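Local atomic coordinates of putative 3-hydroxybutyryl-CoA dehydratase (Rhodopseudomonas palustris, PDB entry 3HIN), a protein that is probably a lyase of the enoyl-CoA hydratase/isomerase (crotonase) family, acting on CoA thioesters such as 3-hydroxybutyryl-CoA. Residues P25-L31 with I59-H65; L158-I162 with V184-S188; I12-L18 with G43-L48; Y104-P108 with N216-Q221. All coordinates share one frame. Numbering follows the deposited sequence.

Contact 1 (P25-L31 with I59-H65); sequences PVLTIGL and IRAVVIH
Strands 26-31 and 61-65 run side by side in parallel, 4.6 Å apart with axes at 19°, pairing Val26 with Ala61 and so on to Gly30 with His65 at CA-CA distances near 4.8 Å. Ile59 (chi1 and chi2 both m) lies just before the second strand and sets its CG2 3.8 Å from Leu27 CB. Arg60, at phi/psi -122/3, is not yet extended; its N donates to Pro25 O (2.7 Å), which also takes a weak bond from Ala61 N (3.3 Å), while Arg60 NE hydrogen-bonds Ala209 O. From Ala61 the parallel ladder is regular. Ala61 O accepts from Leu27 N (2.9 Å). Val62 CG1 meets Ile29 CD1 at 3.7 Å. Val63 N donates to Leu27 O (3.0 Å), Val63 O accepts from Ile29 N (2.8 Å), and Val63 CG2 lies 3.8 Å from Val26 CG1; beta-branched residues suit these extended positions. Ile64 CG2 packs 3.8 Å from Leu31 CD1. At His65, N donates to Ile29 O (3.0 Å) and O accepts from Leu31 N (2.8 Å). Its p rotamer lays the ring over Gly30 CA, 3.6 Å from the ring centroid, where a CB would clash; a water bridges His65 NE2 (2.9 Å) and Thr28 OG1 (2.8 Å). These are the two strands of a beta-alpha-beta unit. Helix 197-208 covers the Val26-Ala61 face, helix 42-51 reaches Ile29 on the other, and strands 18-23 and 109-113 flank the pair.

Contact 2 (L158-I162 with V184-S188); sequences LPRLI and VHGFS
This is a partly buried packing contact between the C-terminal ends of two helices, 154-162 and 179-185, bound by apolar side chains and water with no direct hydrogen bond. The first segment is helical, Leu158 O accepting from Ile162 N (2.9 Å) and Leu161 N (2.7 Å); Pro159, with no N-H to give, lies where the helix kinks. The closest CA pair is Ile162 with Gly186, 5.0 Å apart. Gly186 takes phi/psi 118/6, which calls for glycine, and a CB there would also collide with Leu161 O. The backbones therefore come close, Ile162 CA making a CA-H...O contact with His185 O (3.5 Å), while the Leu161 side chain rests on a carbonyl, CB 3.6 Å from Gly186 O. Phe187 (chi1 m, chi2 -99°) turns its ring back under Ile162 (chi1 p, chi2 t), so that Ile162 CG2 sits over the face, 3.9 Å from the centroid. One water donates to Leu161 O and Gly186 O, a second to Ile162 O and His185 O, each serving one carbonyl from each segment. Tyr139 stacks on Phe187, and Leu122 of helix 120-127 backs the cluster. The arrangement is typical of a helix terminated by a glycine of positive phi, the chain then turning toward strand 190-192.

Contact 3 (I12-L18 with G43-L48); sequences IADPSTL and GLMAAL
Leu18, Ala47 and Leu44 bury the most surface where the chain leading to strand 18-23 crosses helix 42-51. Leu18 (chi1 m, chi2 t) is extended at phi/psi -139/148 and points at the helix, its CD1 3.5 Å from Ala47 CB and its CD2 3.9 Å from Leu44 CG. Ala47 turns its methyl toward the loop; being small, it admits Ala13 closely, with CA atoms 4.2 Å and CB atoms 4.0 Å apart. Leu44 (chi1 and chi2 both t) has its CB 3.2 Å from Thr17 OG1, a hydroxyl that donates to Asp14 O (2.7 Å). Between Asp14 and Leu18, residues 15-17 form a 3-10 turn, begun by Pro15; Asp14 OD2 accepts Ser16 N (2.9 Å), an Asx turn. One hydrogen bond crosses the interface, Asp14 N to Gly43 O (3.0 Å); side-chain-free Gly43 suits the tight approach of Asp14. The contact thus packs the N-terminal loop onto the helix of the beta-alpha-beta unit 26-31, 42-51, 61-66.

Contact 4 (Y104-P108 with N216-Q221); sequences YCRVP and NFAVLQ
Residues 104-108 form an irregular linker after helix 85-103, extended at Cys105 (phi/psi -59/147), turned at Arg106 (-73/-20) and extended again at Val107 and Pro108. Residues 216-221, in helix 213-228, are helical, with Leu220 N bonded to Asn216 O (2.8 Å) and a wider pi-type turn at 218-221. The backbones stay well apart, Val107 CA lying 6.4 Å from Asn216 CA, so side chains fill the gap. Leu220 (chi1 m, chi2 t) points at the linker; its CD1 lies 3.6 Å from Cys105 O, from Arg106 O and from Val107 C, and 4.0 Å from Pro108 CD. Pro108 CD also meets Asn216 ND2 at 3.6 Å. Gln221 (chi1 -38°) swings its amide to Tyr104, OE1 lying 3.3 Å from CD2 at the ring's edge. Arg106 points its CA-CB bond away from the helix and hydrogen-bonds Ile55 O and Ile59 O. The contact is largely van der Waals packing: a leucine methyl against backbone carbonyls and a rigid proline, flanked by amide side chains at both ends.

Overall arrangement
Contacts 1, 3 and 4 gather around the six-stranded sheet. Contact 1 joins strands 26-31 and 61-66; helix 42-51, which links them in the chain, is the helix gripped by contact 3, 15 Å away between centres, and Leu18 CD2 touches Leu31 CD1 at 4.0 Å. In contact 4, also 15 Å from contact 1, residues 104-108 lead into strand 109-113, and Pro108 O lies 3.1 Å from Val62 N of strand 61-66. Contacts 1 and 3 interleave along the chain. Together these three join the sheet, helix 42-51 and the later helix 213-228 of a crotonase-type fold. Contact 2, nested in sequence inside the loop that contact 4 closes, packs two helix ends 22 Å from contact 1, across the chain's centre.

Contact 1 (P25-L31 with I59-H65)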
loop_
_atom_site.group_PDB
_atom_site.type_symbol
_atom_site.label_atom_id
_atom_site.label_comp_id
_atom_site.label_asym_id
_atom_site.label_seq_id
_atom_site.Cartn_x
_atom_site.Cartn_y
_atom_site.Cartn_z
ATOM N N PRO A 25 -15.716 -21.938 28.588
ATOM C CA PRO A 25 -16.133 -20.981 27.549
ATOM C C PRO A 25 -15.063 -20.802 26.443
ATOM O O PRO A 25 -15.055 -19.784 25.733
ATOM C CB PRO A 25 -16.321 -19.696 28.363
ATOM C CG PRO A 25 -15.107 -19.740 29.304
ATOM C CD PRO A 25 -14.997 -21.272 29.696
ATOM N N VAL A 26 -14.146 -21.767 26.366
ATOM C CA VAL A 26 -13.063 -21.771 25.400
ATOM C C VAL A 26 -13.289 -22.806 24.289
ATOM O O VAL A 26 -13.353 -24.040 24.535
ATOM C CB VAL A 26 -11.701 -22.060 26.067
ATOM C CG1 VAL A 26 -10.535 -21.875 25.040
ATOM C CG2 VAL A 26 -11.518 -21.111 27.257
ATOM N N LEU A 27 -13.417 -22.292 23.078
ATOM C CA LEU A 27 -13.476 -23.118 21.875
ATOM C C LEU A 27 -12.059 -23.533 21.525
ATOM O O LEU A 27 -11.208 -22.685 21.235
ATOM C CB LEU A 27 -14.086 -22.335 20.742
ATOM C CG LEU A 27 -14.318 -23.065 19.406
ATOM C CD1 LEU A 27 -15.476 -24.060 19.529
ATOM C CD2 LEU A 27 -14.514 -22.082 18.278
ATOM N N THR A 28 -11.773 -24.825 21.607
ATOM C CA THR A 28 -10.452 -25.242 21.255
ATOM C C THR A 28 -10.413 -25.860 19.886
ATOM O O THR A 28 -11.284 -26.687 19.563
ATOM C CB THR A 28 -9.832 -26.188 22.306
ATOM O OG1 THR A 28 -10.469 -27.466 22.261
ATOM C CG2 THR A 28 -9.931 -25.511 23.707
ATOM N N ILE A 29 -9.380 -25.506 19.120
ATOM C CA ILE A 29 -9.290 -25.878 17.723
ATOM C C ILE A 29 -7.948 -26.529 17.402
ATOM O O ILE A 29 -6.933 -25.844 17.231
ATOM C CB ILE A 29 -9.427 -24.652 16.820
ATOM C CG1 ILE A 29 -10.802 -24.011 16.955
ATOM C CG2 ILE A 29 -9.240 -25.094 15.362
ATOM C CD1 ILE A 29 -10.963 -22.669 16.110
ATOM N N GLY A 30 -7.930 -27.844 17.267
ATOM C CA GLY A 30 -6.645 -28.506 17.104
ATOM C C GLY A 30 -6.361 -28.863 15.685
ATOM O O GLY A 30 -7.160 -29.517 15.067
ATOM N N LEU A 31 -5.241 -28.388 15.152
ATOM C CA LEU A 31 -4.847 -28.703 13.785
ATOM C C LEU A 31 -4.443 -30.182 13.795
ATOM O O LEU A 31 -3.588 -30.610 14.594
ATOM C CB LEU A 31 -3.640 -27.862 13.368
ATOM C CG LEU A 31 -3.865 -26.430 12.832
ATOM C CD1 LEU A 31 -5.111 -25.705 13.314
ATOM C CD2 LEU A 31 -2.619 -25.605 13.002
ATOM N N ILE A 59 -19.083 -18.783 23.913
ATOM C CA ILE A 59 -17.640 -18.885 23.753
ATOM C C ILE A 59 -17.063 -17.500 24.017
ATOM O O ILE A 59 -17.546 -16.497 23.448
ATOM C CB ILE A 59 -17.235 -19.346 22.321
ATOM C CG1 ILE A 59 -17.680 -20.804 22.033
ATOM C CG2 ILE A 59 -15.704 -19.099 22.002
ATOM C CD1 ILE A 59 -17.288 -21.843 23.063
ATOM N N ARG A 60 -16.039 -17.468 24.879
ATOM C CA ARG A 60 -15.358 -16.206 25.198
ATOM C C ARG A 60 -13.859 -16.181 24.921
ATOM O O ARG A 60 -13.226 -15.169 25.162
ATOM C CB ARG A 60 -15.706 -15.688 26.617
ATOM C CG ARG A 60 -17.220 -15.429 26.797
ATOM C CD ARG A 60 -17.569 -14.702 28.118
ATOM N NE ARG A 60 -17.271 -15.556 29.262
ATOM C CZ ARG A 60 -18.014 -16.584 29.692
ATOM N NH1 ARG A 60 -19.168 -16.925 29.076
ATOM N NH2 ARG A 60 -17.584 -17.292 30.742
ATOM N N ALA A 61 -13.318 -17.269 24.369
ATOM C CA ALA A 61 -11.967 -17.376 23.878
ATOM C C ALA A 61 -11.827 -18.579 22.967
ATOM O O ALA A 61 -12.633 -19.529 23.023
ATOM C CB ALA A 61 -10.964 -17.464 25.037
ATOM N N VAL A 62 -10.795 -18.497 22.123
ATOM C CA VAL A 62 -10.425 -19.526 21.178
ATOM C C VAL A 62 -8.961 -19.848 21.387
ATOM O O VAL A 62 -8.134 -18.940 21.342
ATOM C CB VAL A 62 -10.564 -19.079 19.682
ATOM C CG1 VAL A 62 -10.256 -20.269 18.806
ATOM C CG2 VAL A 62 -11.924 -18.613 19.375
ATOM N N VAL A 63 -8.645 -21.127 21.610
ATOM C CA VAL A 63 -7.251 -21.613 21.584
ATOM C C VAL A 63 -7.058 -22.450 20.325
ATOM O O VAL A 63 -7.785 -23.435 20.121
ATOM C CB VAL A 63 -6.945 -22.479 22.815
ATOM C CG1 VAL A 63 -5.614 -23.220 22.648
ATOM C CG2 VAL A 63 -6.888 -21.555 24.064
ATOM N N ILE A 64 -6.103 -22.063 19.474
ATOM C CA ILE A 64 -5.718 -22.881 18.354
ATOM C C ILE A 64 -4.403 -23.599 18.650
ATOM O O ILE A 64 -3.442 -22.998 19.119
ATOM C CB ILE A 64 -5.497 -22.066 17.141
ATOM C CG1 ILE A 64 -6.741 -21.298 16.789
ATOM C CG2 ILE A 64 -5.036 -22.996 15.933
ATOM C CD1 ILE A 64 -6.451 -20.303 15.672
ATOM N N HIS A 65 -4.363 -24.885 18.397
ATOM C CA HIS A 65 -3.243 -25.678 18.886
ATOM C C HIS A 65 -2.978 -26.822 17.937
ATOM O O HIS A 65 -3.764 -27.056 17.080
ATOM C CB HIS A 65 -3.548 -26.189 20.293
ATOM C CG HIS A 65 -4.698 -27.138 20.375
ATOM N ND1 HIS A 65 -4.543 -28.477 20.699
ATOM C CD2 HIS A 65 -6.026 -26.932 20.253
ATOM C CE1 HIS A 65 -5.725 -29.067 20.698
ATOM N NE2 HIS A 65 -6.643 -28.146 20.452
HETATM O O HOH W 1 -9.381 -28.958 20.218
#

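Contact 2 (L158-I162 with V184-S188)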
loop_
_atom_site.group_PDB
_atom_site.type_symbol
_atom_site.label_atom_id
_atom_site.label_comp_id
_atom_site.label_asym_id
_atom_site.label_seq_id
_atom_site.Cartn_x
_atom_site.Cartn_y
_atom_site.Cartn_z
ATOM N N LEU A 158 3.669 -10.015 10.575
ATOM C CA LEU A 158 4.923 -10.357 11.258
ATOM C C LEU A 158 5.833 -9.127 11.538
ATOM O O LEU A 158 6.340 -8.971 12.662
ATOM C CB LEU A 158 5.702 -11.412 10.493
ATOM C CG LEU A 158 6.985 -11.878 11.215
ATOM C CD1 LEU A 158 6.725 -12.519 12.562
ATOM C CD2 LEU A 158 7.780 -12.972 10.374
ATOM N N PRO A 159 6.042 -8.248 10.545
ATOM C CA PRO A 159 6.884 -7.130 10.897
ATOM C C PRO A 159 6.331 -6.373 12.070
ATOM O O PRO A 159 7.077 -5.715 12.748
ATOM C CB PRO A 159 6.803 -6.201 9.655
ATOM C CG PRO A 159 6.474 -7.056 8.543
ATOM C CD PRO A 159 5.553 -8.172 9.160
ATOM N N ARG A 160 5.017 -6.406 12.300
ATOM C CA ARG A 160 4.482 -5.654 13.468
ATOM C C ARG A 160 4.917 -6.353 14.766
ATOM O O ARG A 160 4.953 -5.734 15.792
ATOM C CB ARG A 160 2.970 -5.530 13.470
ATOM C CG ARG A 160 2.457 -4.560 12.380
ATOM C CD ARG A 160 0.937 -4.839 12.049
ATOM N NE ARG A 160 0.349 -3.688 11.386
ATOM C CZ ARG A 160 0.614 -3.277 10.151
ATOM N NH1 ARG A 160 0.027 -2.165 9.644
ATOM N NH2 ARG A 160 1.375 -4.005 9.378
ATOM N N LEU A 161 5.218 -7.653 14.692
ATOM C CA LEU A 161 5.670 -8.364 15.868
ATOM C C LEU A 161 7.191 -8.264 16.072
ATOM O O LEU A 161 7.643 -8.122 17.193
ATOM C CB LEU A 161 5.240 -9.868 15.752
ATOM C CG LEU A 161 3.724 -10.088 15.698
ATOM C CD1 LEU A 161 3.368 -11.611 15.705
ATOM C CD2 LEU A 161 3.091 -9.414 17.008
ATOM N N ILE A 162 7.971 -8.364 14.994
ATOM C CA ILE A 162 9.433 -8.579 15.067
ATOM C C ILE A 162 10.238 -7.586 14.258
ATOM O O ILE A 162 11.478 -7.580 14.319
ATOM C CB ILE A 162 9.801 -9.952 14.586
ATOM C CG1 ILE A 162 9.718 -10.090 13.050
ATOM C CG2 ILE A 162 8.989 -11.030 15.341
ATOM C CD1 ILE A 162 10.431 -11.338 12.528
ATOM N N VAL A 184 12.013 -13.290 22.849
ATOM C CA VAL A 184 12.763 -12.051 22.963
ATOM C C VAL A 184 12.547 -11.160 21.725
ATOM O O VAL A 184 12.498 -9.916 21.843
ATOM C CB VAL A 184 14.299 -12.277 23.192
ATOM C CG1 VAL A 184 15.057 -10.936 23.093
ATOM C CG2 VAL A 184 14.631 -13.076 24.558
ATOM N N HIS A 185 12.476 -11.772 20.526
ATOM C CA HIS A 185 12.374 -10.940 19.301
ATOM C C HIS A 185 10.964 -10.546 18.978
ATOM O O HIS A 185 10.761 -9.667 18.109
ATOM C CB HIS A 185 12.982 -11.596 18.066
ATOM C CG HIS A 185 14.402 -12.021 18.231
ATOM N ND1 HIS A 185 15.405 -11.141 18.589
ATOM C CD2 HIS A 185 15.008 -13.224 18.027
ATOM C CE1 HIS A 185 16.568 -11.780 18.619
ATOM N NE2 HIS A 185 16.356 -13.050 18.294
ATOM N N GLY A 186 9.984 -11.178 19.655
ATOM C CA GLY A 186 8.601 -10.751 19.498
ATOM C C GLY A 186 7.660 -11.788 18.913
ATOM O O GLY A 186 6.524 -11.475 18.655
ATOM N N PHE A 187 8.126 -13.022 18.713
ATOM C CA PHE A 187 7.306 -14.022 18.103
ATOM C C PHE A 187 6.163 -14.432 19.013
ATOM O O PHE A 187 5.080 -14.776 18.519
ATOM C CB PHE A 187 8.111 -15.249 17.707
ATOM C CG PHE A 187 9.063 -14.999 16.544
ATOM C CD1 PHE A 187 8.712 -15.380 15.261
ATOM C CD2 PHE A 187 10.283 -14.375 16.741
ATOM C CE1 PHE A 187 9.582 -15.198 14.178
ATOM C CE2 PHE A 187 11.156 -14.198 15.693
ATOM C CZ PHE A 187 10.789 -14.571 14.389
ATOM N N SER A 188 6.415 -14.458 20.328
ATOM C CA SER A 188 5.386 -14.845 21.260
ATOM C C SER A 188 5.408 -13.958 22.478
ATOM O O SER A 188 6.468 -13.482 22.916
ATOM C CB SER A 188 5.533 -16.310 21.691
ATOM O OG SER A 188 6.702 -16.542 22.533
HETATM O O HOH W 2 6.108 -8.962 19.882
HETATM O O HOH W 3 12.732 -8.289 16.636
#

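Contact 3 (I12-L18 with G43-L48)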
loop_
_atom_site.group_PDB
_atom_site.type_symbol
_atom_site.label_atom_id
_atom_site.label_comp_id
_atom_site.label_asym_id
_atom_site.label_seq_id
_atom_site.Cartn_x
_atom_site.Cartn_y
_atom_site.Cartn_z
ATOM N N ILE A 12 -14.614 -26.602 -0.300
ATOM C CA ILE A 12 -15.425 -27.244 0.707
ATOM C C ILE A 12 -14.585 -27.542 1.974
ATOM O O ILE A 12 -13.471 -28.031 1.857
ATOM C CB ILE A 12 -16.130 -28.526 0.127
ATOM C CG1 ILE A 12 -17.047 -28.143 -1.055
ATOM C CG2 ILE A 12 -16.885 -29.275 1.232
ATOM C CD1 ILE A 12 -18.173 -26.995 -0.755
ATOM N N ALA A 13 -15.128 -27.297 3.170
ATOM C CA ALA A 13 -14.374 -27.594 4.388
ATOM C C ALA A 13 -14.068 -29.086 4.439
ATOM O O ALA A 13 -14.916 -29.897 4.028
ATOM C CB ALA A 13 -15.156 -27.192 5.593
ATOM N N ASP A 14 -12.878 -29.435 4.958
ATOM C CA ASP A 14 -12.603 -30.810 5.448
ATOM C C ASP A 14 -12.475 -30.844 6.983
ATOM O O ASP A 14 -11.376 -30.798 7.543
ATOM C CB ASP A 14 -11.326 -31.405 4.845
ATOM C CG ASP A 14 -11.026 -32.841 5.355
ATOM O OD1 ASP A 14 -10.009 -33.411 4.939
ATOM O OD2 ASP A 14 -11.764 -33.409 6.196
ATOM N N PRO A 15 -13.591 -30.923 7.657
ATOM C CA PRO A 15 -13.592 -30.886 9.099
ATOM C C PRO A 15 -12.781 -32.039 9.766
ATOM O O PRO A 15 -12.512 -31.979 10.965
ATOM C CB PRO A 15 -15.095 -31.030 9.451
ATOM C CG PRO A 15 -15.704 -31.692 8.230
ATOM C CD PRO A 15 -14.932 -31.088 7.089
ATOM N N SER A 16 -12.402 -33.074 9.020
ATOM C CA SER A 16 -11.673 -34.163 9.638
ATOM C C SER A 16 -10.256 -33.706 9.883
ATOM O O SER A 16 -9.518 -34.393 10.572
ATOM C CB SER A 16 -11.630 -35.400 8.754
ATOM O OG SER A 16 -10.668 -35.207 7.687
ATOM N N THR A 17 -9.855 -32.564 9.300
ATOM C CA THR A 17 -8.483 -32.044 9.499
ATOM C C THR A 17 -8.396 -31.211 10.779
ATOM O O THR A 17 -7.404 -30.587 11.004
ATOM C CB THR A 17 -8.013 -31.107 8.333
ATOM O OG1 THR A 17 -8.915 -30.000 8.237
ATOM C CG2 THR A 17 -7.982 -31.846 7.023
ATOM N N LEU A 18 -9.432 -31.184 11.611
ATOM C CA LEU A 18 -9.452 -30.259 12.782
ATOM C C LEU A 18 -10.044 -31.080 13.897
ATOM O O LEU A 18 -10.824 -31.949 13.607
ATOM C CB LEU A 18 -10.365 -29.030 12.549
ATOM C CG LEU A 18 -9.864 -27.979 11.549
ATOM C CD1 LEU A 18 -10.850 -26.825 11.499
ATOM C CD2 LEU A 18 -8.423 -27.475 11.831
ATOM N N GLY A 43 -8.822 -27.360 2.405
ATOM C CA GLY A 43 -9.973 -27.835 3.146
ATOM C C GLY A 43 -9.770 -27.601 4.650
ATOM O O GLY A 43 -10.718 -27.428 5.427
ATOM N N LEU A 44 -8.522 -27.584 5.084
ATOM C CA LEU A 44 -8.317 -27.364 6.499
ATOM C C LEU A 44 -8.663 -25.900 6.758
ATOM O O LEU A 44 -9.433 -25.606 7.644
ATOM C CB LEU A 44 -6.936 -27.766 6.993
ATOM C CG LEU A 44 -6.552 -27.313 8.421
ATOM C CD1 LEU A 44 -5.398 -28.118 8.885
ATOM C CD2 LEU A 44 -6.178 -25.819 8.517
ATOM N N MET A 45 -8.145 -25.040 5.894
ATOM C CA MET A 45 -8.396 -23.615 5.943
ATOM C C MET A 45 -9.864 -23.299 5.862
ATOM O O MET A 45 -10.350 -22.446 6.618
ATOM C CB MET A 45 -7.547 -22.900 4.872
ATOM C CG MET A 45 -6.037 -22.930 5.242
ATOM S SD MET A 45 -5.649 -21.782 6.623
ATOM C CE MET A 45 -5.773 -20.334 5.586
ATOM N N ALA A 46 -10.591 -23.979 4.974
ATOM C CA ALA A 46 -12.050 -23.776 4.886
ATOM C C ALA A 46 -12.775 -24.233 6.153
ATOM O O ALA A 46 -13.678 -23.539 6.659
ATOM C CB ALA A 46 -12.619 -24.439 3.663
ATOM N N ALA A 47 -12.369 -25.387 6.685
ATOM C CA ALA A 47 -12.913 -25.891 7.956
ATOM C C ALA A 47 -12.624 -24.900 9.059
ATOM O O ALA A 47 -13.477 -24.708 9.882
ATOM C CB ALA A 47 -12.314 -27.254 8.360
ATOM N N LEU A 48 -11.403 -24.359 9.089
ATOM C CA LEU A 48 -11.010 -23.305 10.033
ATOM C C LEU A 48 -11.902 -22.048 9.967
ATOM O O LEU A 48 -12.435 -21.609 10.951
ATOM C CB LEU A 48 -9.549 -22.894 9.774
ATOM C CG LEU A 48 -8.925 -21.886 10.736
ATOM C CD1 LEU A 48 -9.143 -22.376 12.195
ATOM C CD2 LEU A 48 -7.380 -21.650 10.474
#

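Contact 4 (Y104-P108 with N216-Q221)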
loop_
_atom_site.group_PDB
_atom_site.type_symbol
_atom_site.label_atom_id
_atom_site.label_comp_id
_atom_site.label_asym_id
_atom_site.label_seq_id
_atom_site.Cartn_x
_atom_site.Cartn_y
_atom_site.Cartn_z
ATOM N N TYR A 104 -9.841 -10.558 13.435
ATOM C CA TYR A 104 -10.985 -9.740 13.745
ATOM C C TYR A 104 -12.025 -10.588 14.451
ATOM O O TYR A 104 -13.205 -10.241 14.472
ATOM C CB TYR A 104 -11.562 -9.000 12.489
ATOM C CG TYR A 104 -10.542 -8.080 11.894
ATOM C CD1 TYR A 104 -9.907 -8.387 10.663
ATOM C CD2 TYR A 104 -10.104 -6.948 12.614
ATOM C CE1 TYR A 104 -8.903 -7.546 10.145
ATOM C CE2 TYR A 104 -9.112 -6.100 12.112
ATOM C CZ TYR A 104 -8.545 -6.397 10.837
ATOM O OH TYR A 104 -7.546 -5.551 10.320
ATOM N N CYS A 105 -11.583 -11.685 15.059
ATOM C CA CYS A 105 -12.516 -12.520 15.834
ATOM C C CYS A 105 -13.154 -11.691 16.970
ATOM O O CYS A 105 -12.507 -10.832 17.581
ATOM C CB CYS A 105 -11.742 -13.718 16.421
ATOM S SG CYS A 105 -12.742 -15.005 17.301
ATOM N N ARG A 106 -14.387 -11.978 17.317
ATOM C CA ARG A 106 -15.000 -11.194 18.361
ATOM C C ARG A 106 -14.458 -11.519 19.763
ATOM O O ARG A 106 -14.499 -10.684 20.688
ATOM C CB ARG A 106 -16.508 -11.251 18.317
ATOM C CG ARG A 106 -17.034 -12.495 18.738
ATOM C CD ARG A 106 -18.524 -12.378 19.263
ATOM N NE ARG A 106 -18.979 -13.781 19.349
ATOM C CZ ARG A 106 -18.812 -14.549 20.418
ATOM N NH1 ARG A 106 -18.324 -14.029 21.524
ATOM N NH2 ARG A 106 -19.171 -15.811 20.415
ATOM N N VAL A 107 -13.858 -12.677 19.899
ATOM C CA VAL A 107 -13.144 -12.989 21.139
ATOM C C VAL A 107 -11.656 -13.188 20.922
ATOM O O VAL A 107 -11.202 -13.401 19.778
ATOM C CB VAL A 107 -13.760 -14.240 21.775
ATOM C CG1 VAL A 107 -15.219 -13.929 22.118
ATOM C CG2 VAL A 107 -13.591 -15.478 20.855
ATOM N N PRO A 108 -10.866 -13.125 22.022
ATOM C CA PRO A 108 -9.431 -13.269 21.703
ATOM C C PRO A 108 -9.050 -14.693 21.298
ATOM O O PRO A 108 -9.582 -15.667 21.838
ATOM C CB PRO A 108 -8.721 -12.937 22.994
ATOM C CG PRO A 108 -9.791 -12.541 24.010
ATOM C CD PRO A 108 -11.124 -12.580 23.378
ATOM N N ASN A 216 -12.821 -6.647 25.159
ATOM C CA ASN A 216 -12.376 -7.331 23.959
ATOM C C ASN A 216 -12.537 -6.462 22.740
ATOM O O ASN A 216 -11.635 -6.412 21.919
ATOM C CB ASN A 216 -13.030 -8.689 23.676
ATOM C CG ASN A 216 -12.757 -9.683 24.756
ATOM O OD1 ASN A 216 -11.764 -9.578 25.523
ATOM N ND2 ASN A 216 -13.689 -10.617 24.900
ATOM N N PHE A 217 -13.672 -5.794 22.596
ATOM C CA PHE A 217 -13.783 -4.957 21.411
ATOM C C PHE A 217 -12.623 -3.903 21.303
ATOM O O PHE A 217 -11.983 -3.756 20.241
ATOM C CB PHE A 217 -15.134 -4.252 21.390
ATOM C CG PHE A 217 -15.375 -3.525 20.126
ATOM C CD1 PHE A 217 -15.756 -4.209 19.005
ATOM C CD2 PHE A 217 -15.143 -2.160 20.040
ATOM C CE1 PHE A 217 -15.962 -3.517 17.805
ATOM C CE2 PHE A 217 -15.335 -1.456 18.835
ATOM C CZ PHE A 217 -15.738 -2.145 17.731
ATOM N N ALA A 218 -12.414 -3.142 22.368
ATOM C CA ALA A 218 -11.477 -1.997 22.372
ATOM C C ALA A 218 -10.057 -2.509 22.136
ATOM O O ALA A 218 -9.300 -1.923 21.354
ATOM C CB ALA A 218 -11.551 -1.252 23.707
ATOM N N VAL A 219 -9.717 -3.621 22.785
ATOM C CA VAL A 219 -8.386 -4.135 22.695
ATOM C C VAL A 219 -8.154 -4.813 21.371
ATOM O O VAL A 219 -7.151 -4.539 20.713
ATOM C CB VAL A 219 -8.087 -5.131 23.830
ATOM C CG1 VAL A 219 -6.714 -5.756 23.643
ATOM C CG2 VAL A 219 -8.187 -4.443 25.183
ATOM N N LEU A 220 -9.069 -5.666 20.943
ATOM C CA LEU A 220 -8.799 -6.461 19.726
ATOM C C LEU A 220 -8.913 -5.632 18.477
ATOM O O LEU A 220 -8.168 -5.812 17.527
ATOM C CB LEU A 220 -9.781 -7.635 19.635
ATOM C CG LEU A 220 -9.853 -8.639 20.814
ATOM C CD1 LEU A 220 -11.081 -9.602 20.690
ATOM C CD2 LEU A 220 -8.618 -9.408 20.931
ATOM N N GLN A 221 -9.877 -4.711 18.458
ATOM C CA GLN A 221 -10.156 -4.003 17.212
ATOM C C GLN A 221 -9.673 -2.584 17.241
ATOM O O GLN A 221 -9.024 -2.138 16.276
ATOM C CB GLN A 221 -11.673 -3.918 16.936
ATOM C CG GLN A 221 -12.515 -5.129 17.287
ATOM C CD GLN A 221 -12.385 -6.255 16.307
ATOM O OE1 GLN A 221 -11.862 -6.066 15.203
ATOM N NE2 GLN A 221 -12.852 -7.463 16.716
#